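Side-chain contacts in conserved hypothetical protein (Streptococcus pneumoniae, PDB 2GK4), which is of unknown function but, as a DNA/pantothenate metabolism flavoprotein related to the CoaB half of Dfp proteins, may take part in coenzyme A biosynthesis: residues S146-K149 and T154-L157; L7-G12 and I76-R81. All blocks are in the same frame, centred on the assembly; numbering follows the deposited sequence. Where two conformers were deposited one is given.

Interaction 1: residues S146-K149 and T154-L157; sequences SLVK and TIHL
The end of helix 145-151 and the start of strand 156-163 come closest where the CA atoms of Lys-149 and Ile-155 lie 6.8 Å apart, the two segments being joined by a connection of four residues. Val-148 and Lys-149 of the helix bridge the gap. Val-148 sends CG1 to CG2 of Ile-155 at 3.6 Å, the two side chains crossing at about a right angle. Val-148 holds this branch anti to its own N (chi1 163°), which turns the methyl to the strand; the same CG1 lies 4.2 Å from CD2 of Leu-157. Lys-149 starts off to one side and then bends at chi2 and chi3. Lys-149 CD passes 4.0 Å from CG2 of Ile-155, and Lys-149 CG lies 4.2 Å from CD2 of Leu-157. The ammonium then comes to the carbonyl of Ile-155, with Lys-149 NZ to Ile-155 O at 2.8 Å. This donor sits a little off the carbonyl plane, at a C=O...N angle of 158°. NZ also bonds to the O of Pro-153, so two backbone carbonyls, one on each side of Thr-154, hold the end of the lysine while its methylenes cover apolar side chains. Lys-149 NZ makes a long, weak ion pair with Asp-185, whose OD1 takes a hydrogen bond from Leu-157 N. This tight helix-to-strand return belongs to an alpha/beta sandwich: Val-148, Ile-155 and Leu-157 all rest on Leu-88 of the adjacent parallel strand 87-90, while Val-148 and Ile-155 also touch Val-82, just beyond helix 71-81.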
loop_
_atom_site.group_PDB
_atom_site.type_symbol
_atom_site.label_atom_id
_atom_site.label_comp_id
_atom_site.label_asym_id
_atom_site.label_seq_id
_atom_site.Cartn_x
_atom_site.Cartn_y
_atom_site.Cartn_z
ATOM N N SER A 146 -20.873 -10.098 8.851
ATOM C CA SER A 146 -21.924 -10.614 9.745
ATOM C C SER A 146 -23.227 -9.812 9.673
ATOM O O SER A 146 -24.263 -10.256 10.200
ATOM C CB SER A 146 -21.410 -10.716 11.179
ATOM O OG SER A 146 -21.212 -9.432 11.740
ATOM N N LEU A 147 -23.197 -8.637 9.021
ATOM C CA LEU A 147 -24.404 -7.828 8.786
ATOM C C LEU A 147 -25.119 -8.155 7.485
ATOM O O LEU A 147 -26.257 -7.732 7.277
ATOM C CB LEU A 147 -24.072 -6.326 8.768
ATOM C CG LEU A 147 -23.464 -5.809 10.076
ATOM C CD1 LEU A 147 -23.165 -4.334 9.980
ATOM C CD2 LEU A 147 -24.446 -6.086 11.201
ATOM N N VAL A 148 -24.448 -8.884 6.599
ATOM C CA VAL A 148 -24.994 -9.101 5.266
ATOM C C VAL A 148 -26.389 -9.705 5.296
ATOM O O VAL A 148 -27.311 -9.214 4.624
ATOM C CB VAL A 148 -24.031 -9.948 4.399
ATOM C CG1 VAL A 148 -24.782 -10.524 3.183
ATOM C CG2 VAL A 148 -22.843 -9.093 3.965
ATOM N N LYS A 149 -26.531 -10.776 6.074
ATOM C CA LYS A 149 -27.796 -11.505 6.160
ATOM C C LYS A 149 -28.870 -10.784 6.970
ATOM O O LYS A 149 -29.986 -11.282 7.098
ATOM C CB LYS A 149 -27.555 -12.913 6.717
ATOM C CG LYS A 149 -26.922 -13.856 5.729
ATOM C CD LYS A 149 -27.864 -14.261 4.583
ATOM C CE LYS A 149 -28.430 -15.666 4.773
ATOM N NZ LYS A 149 -29.204 -16.137 3.580
ATOM N N THR A 154 -32.345 -13.003 2.387
ATOM C CA THR A 154 -32.438 -14.059 1.393
ATOM C C THR A 154 -31.232 -14.141 0.449
ATOM O O THR A 154 -31.188 -14.998 -0.430
ATOM C CB THR A 154 -33.698 -13.936 0.512
ATOM O OG1 THR A 154 -33.719 -12.653 -0.116
ATOM C CG2 THR A 154 -35.001 -14.137 1.337
ATOM N N ILE A 155 -30.257 -13.266 0.605
ATOM C CA ILE A 155 -29.066 -13.330 -0.253
ATOM C C ILE A 155 -28.275 -14.629 -0.004
ATOM O O ILE A 155 -28.241 -15.147 1.119
ATOM C CB ILE A 155 -28.173 -12.064 -0.100
ATOM C CG1 ILE A 155 -27.275 -11.887 -1.341
ATOM C CG2 ILE A 155 -27.378 -12.098 1.230
ATOM C CD1 ILE A 155 -26.414 -10.636 -1.300
ATOM N N HIS A 156 -27.688 -15.200 -1.052
ATOM C CA HIS A 156 -26.806 -16.350 -0.874
ATOM C C HIS A 156 -25.400 -15.829 -0.587
ATOM O O HIS A 156 -24.809 -15.174 -1.447
ATOM C CB HIS A 156 -26.839 -17.212 -2.132
ATOM C CG HIS A 156 -28.193 -17.795 -2.405
ATOM N ND1 HIS A 156 -28.802 -18.673 -1.537
ATOM C CD2 HIS A 156 -29.074 -17.587 -3.412
ATOM C CE1 HIS A 156 -29.993 -19.001 -2.010
ATOM N NE2 HIS A 156 -30.180 -18.356 -3.148
ATOM N N LEU A 157 -24.908 -16.067 0.634
ATOM C CA LEU A 157 -23.631 -15.506 1.073
ATOM C C LEU A 157 -22.512 -16.531 0.965
ATOM O O LEU A 157 -22.539 -17.575 1.628
ATOM C CB LEU A 157 -23.714 -15.016 2.504
ATOM C CG LEU A 157 -22.447 -14.568 3.220
ATOM C CD1 LEU A 157 -21.709 -13.485 2.396
ATOM C CD2 LEU A 157 -22.874 -14.028 4.622
#

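Interaction 2: residues L7-G12 and I76-R81; sequences LVTSGG and IEMQER
Leu-7 and Thr-9 of strand 5-9 meet Met-78 and Arg-81 of helix 71-81, which packs on one face of the central sheet in this Rossmann-like alpha/beta/alpha sandwich. Strand and helix run almost exactly antiparallel, at 172°, with their axes 11.2 Å apart at closest approach, as expected for a helix that returns the chain between parallel strands. The helix contributes side chains in turn. Glu-77 points its CB at the strand but stops short of it and serves instead as the partner of Arg-81, one turn on. Met-78, a selenomethionine, gives the largest share from the helix. Its chain leaves to one side of the helix and bends twice, at chi2 and chi3 (95°), which brings the terminal methyl down onto the strand. There Met-78 CE lies 3.9 Å from CG2 of Thr-9 and 4.0 Å from CD2 of Leu-7, lodged against two side chains that alternate with Val-8 and so share one face of the strand. Thr-9 offers only its methyl to the helix, for its OG1 is hydrogen-bonded to the backbone N of Met-92. Met-78 also touches Leu-88 of strand 87-90 and Trp-151 of helix 145-151. Arg-81 adds the aliphatic part of its chain, its CD 4.2 Å from CD1 of Leu-7, where the two side chains cross at about a right angle. Beyond that methylene the guanidinium turns from the strand back to Glu-77 in a side-on salt bridge, with the carboxylate carbon in its plane. Both donors converge on one oxygen: Arg-81 NE reaches Glu-77 OE2 at 2.6 Å, nearly along the C-O axis, and Arg-81 NH1 reaches the same OE2 at 2.8 Å from its syn side.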
loop_
_atom_site.group_PDB
_atom_site.type_symbol
_atom_site.label_atom_id
_atom_site.label_comp_id
_atom_site.label_asym_id
_atom_site.label_seq_id
_atom_site.Cartn_x
_atom_site.Cartn_y
_atom_site.Cartn_z
ATOM N N LEU A 7 -23.024 -10.001 -6.628
ATOM C CA LEU A 7 -22.118 -9.032 -6.062
ATOM C C LEU A 7 -20.838 -9.766 -5.669
ATOM O O LEU A 7 -20.872 -10.822 -5.039
ATOM C CB LEU A 7 -22.778 -8.387 -4.814
ATOM C CG LEU A 7 -22.083 -7.225 -4.085
ATOM C CD1 LEU A 7 -21.899 -5.997 -5.001
ATOM C CD2 LEU A 7 -22.937 -6.885 -2.872
ATOM N N VAL A 8 -19.702 -9.229 -6.092
ATOM C CA VAL A 8 -18.429 -9.869 -5.839
ATOM C C VAL A 8 -17.508 -8.859 -5.209
ATOM O O VAL A 8 -17.518 -7.662 -5.591
ATOM C CB VAL A 8 -17.786 -10.460 -7.161
ATOM C CG1 VAL A 8 -16.431 -11.096 -6.860
ATOM C CG2 VAL A 8 -18.738 -11.461 -7.889
ATOM N N THR A 9 -16.712 -9.291 -4.223
ATOM C CA THR A 9 -15.646 -8.424 -3.739
ATOM C C THR A 9 -14.295 -9.075 -3.992
ATOM O O THR A 9 -14.152 -10.321 -3.957
ATOM C CB THR A 9 -15.745 -8.070 -2.214
ATOM O OG1 THR A 9 -15.417 -9.229 -1.425
ATOM C CG2 THR A 9 -17.179 -7.567 -1.819
ATOM N N SER A 10 -13.302 -8.245 -4.281
ATOM C CA SER A 10 -11.941 -8.756 -4.385
ATOM C C SER A 10 -10.896 -7.714 -4.003
ATOM O O SER A 10 -11.176 -6.514 -3.922
ATOM C CB SER A 10 -11.668 -9.226 -5.831
ATOM O OG SER A 10 -11.429 -8.090 -6.659
ATOM N N GLY A 11 -9.669 -8.177 -3.792
ATOM C CA GLY A 11 -8.581 -7.254 -3.519
ATOM C C GLY A 11 -8.342 -7.172 -2.023
ATOM O O GLY A 11 -8.460 -8.167 -1.318
ATOM N N GLY A 12 -7.951 -6.000 -1.543
ATOM C CA GLY A 12 -7.664 -5.845 -0.107
ATOM C C GLY A 12 -7.757 -4.381 0.276
ATOM O O GLY A 12 -7.335 -3.486 -0.485
ATOM N N ILE A 76 -19.968 0.839 3.718
ATOM C CA ILE A 76 -20.944 1.663 3.025
ATOM C C ILE A 76 -21.444 1.001 1.723
ATOM O O ILE A 76 -22.645 0.995 1.431
ATOM C CB ILE A 76 -20.337 3.052 2.766
ATOM C CG1 ILE A 76 -20.144 3.763 4.111
ATOM C CG2 ILE A 76 -21.162 3.869 1.740
ATOM C CD1 ILE A 76 -19.176 4.954 3.987
ATOM N N GLU A 77 -20.532 0.430 0.942
ATOM C CA GLU A 77 -20.936 -0.253 -0.311
ATOM C C GLU A 77 -21.843 -1.439 -0.067
ATOM O O GLU A 77 -22.835 -1.655 -0.791
ATOM C CB GLU A 77 -19.720 -0.740 -1.115
ATOM C CG GLU A 77 -18.913 0.382 -1.716
ATOM C CD GLU A 77 -19.679 1.255 -2.708
ATOM O OE1 GLU A 77 -19.410 2.473 -2.715
ATOM O OE2 GLU A 77 -20.510 0.736 -3.488
HETATM N N MSE A 78 -21.520 -2.222 0.957
HETATM C CA MSE A 78 -22.310 -3.436 1.248
HETATM C C MSE A 78 -23.692 -3.036 1.732
HETATM O O MSE A 78 -24.711 -3.610 1.329
HETATM C CB MSE A 78 -21.648 -4.256 2.351
HETATM C CG MSE A 78 -20.349 -4.926 1.958
HETATM SE SE MSE A 78 -20.485 -6.246 0.513
HETATM C CE MSE A 78 -20.043 -5.063 -0.872
ATOM N N GLN A 79 -23.726 -2.058 2.633
ATOM C CA GLN A 79 -25.007 -1.615 3.179
ATOM C C GLN A 79 -25.911 -1.058 2.074
ATOM O O GLN A 79 -27.135 -1.278 2.082
ATOM C CB GLN A 79 -24.707 -0.593 4.271
ATOM C CG GLN A 79 -25.703 0.417 4.548
ATOM C CD GLN A 79 -25.133 1.389 5.547
ATOM O OE1 GLN A 79 -24.479 2.387 5.176
ATOM N NE2 GLN A 79 -25.293 1.062 6.828
ATOM N N GLU A 80 -25.306 -0.340 1.130
ATOM C CA GLU A 80 -26.022 0.221 -0.010
ATOM C C GLU A 80 -26.451 -0.822 -1.048
ATOM O O GLU A 80 -27.539 -0.709 -1.608
ATOM C CB GLU A 80 -25.192 1.332 -0.680
ATOM C CG GLU A 80 -25.547 2.745 -0.198
ATOM C CD GLU A 80 -24.459 3.814 -0.433
ATOM O OE1 GLU A 80 -23.578 3.648 -1.308
ATOM O OE2 GLU A 80 -24.496 4.847 0.274
ATOM N N ARG A 81 -25.605 -1.824 -1.315
ATOM C CA ARG A 81 -25.849 -2.762 -2.441
ATOM C C ARG A 81 -26.447 -4.117 -2.133
ATOM O O ARG A 81 -27.089 -4.711 -3.002
ATOM C CB ARG A 81 -24.582 -2.976 -3.267
ATOM C CG ARG A 81 -24.080 -1.690 -3.888
ATOM C CD ARG A 81 -22.900 -1.952 -4.777
ATOM N NE ARG A 81 -22.142 -0.717 -4.955
ATOM C CZ ARG A 81 -22.230 0.059 -6.027
ATOM N NH1 ARG A 81 -21.509 1.170 -6.094
ATOM N NH2 ARG A 81 -23.037 -0.272 -7.029
#

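The two contacts follow each other along the chain: interaction 2 closes at the end of helix 71-81 before interaction 1 opens at helix 145-151. Their centres are about 12 Å apart and their nearest atoms about 5 Å, without touching. Both rest on the same mixed sheet, where strand 87-90 lies between strands 5-9 and 156-163. Leu-88 of that middle strand and Val-82, just after helix 71-81, are neighbours of both contacts. Trp-151 gives a further link, bringing helix 145-151 against helix 71-81. Leu-88 and Trp-151 thus relate two helices and three neighbouring parallel strands on one face of the sheet.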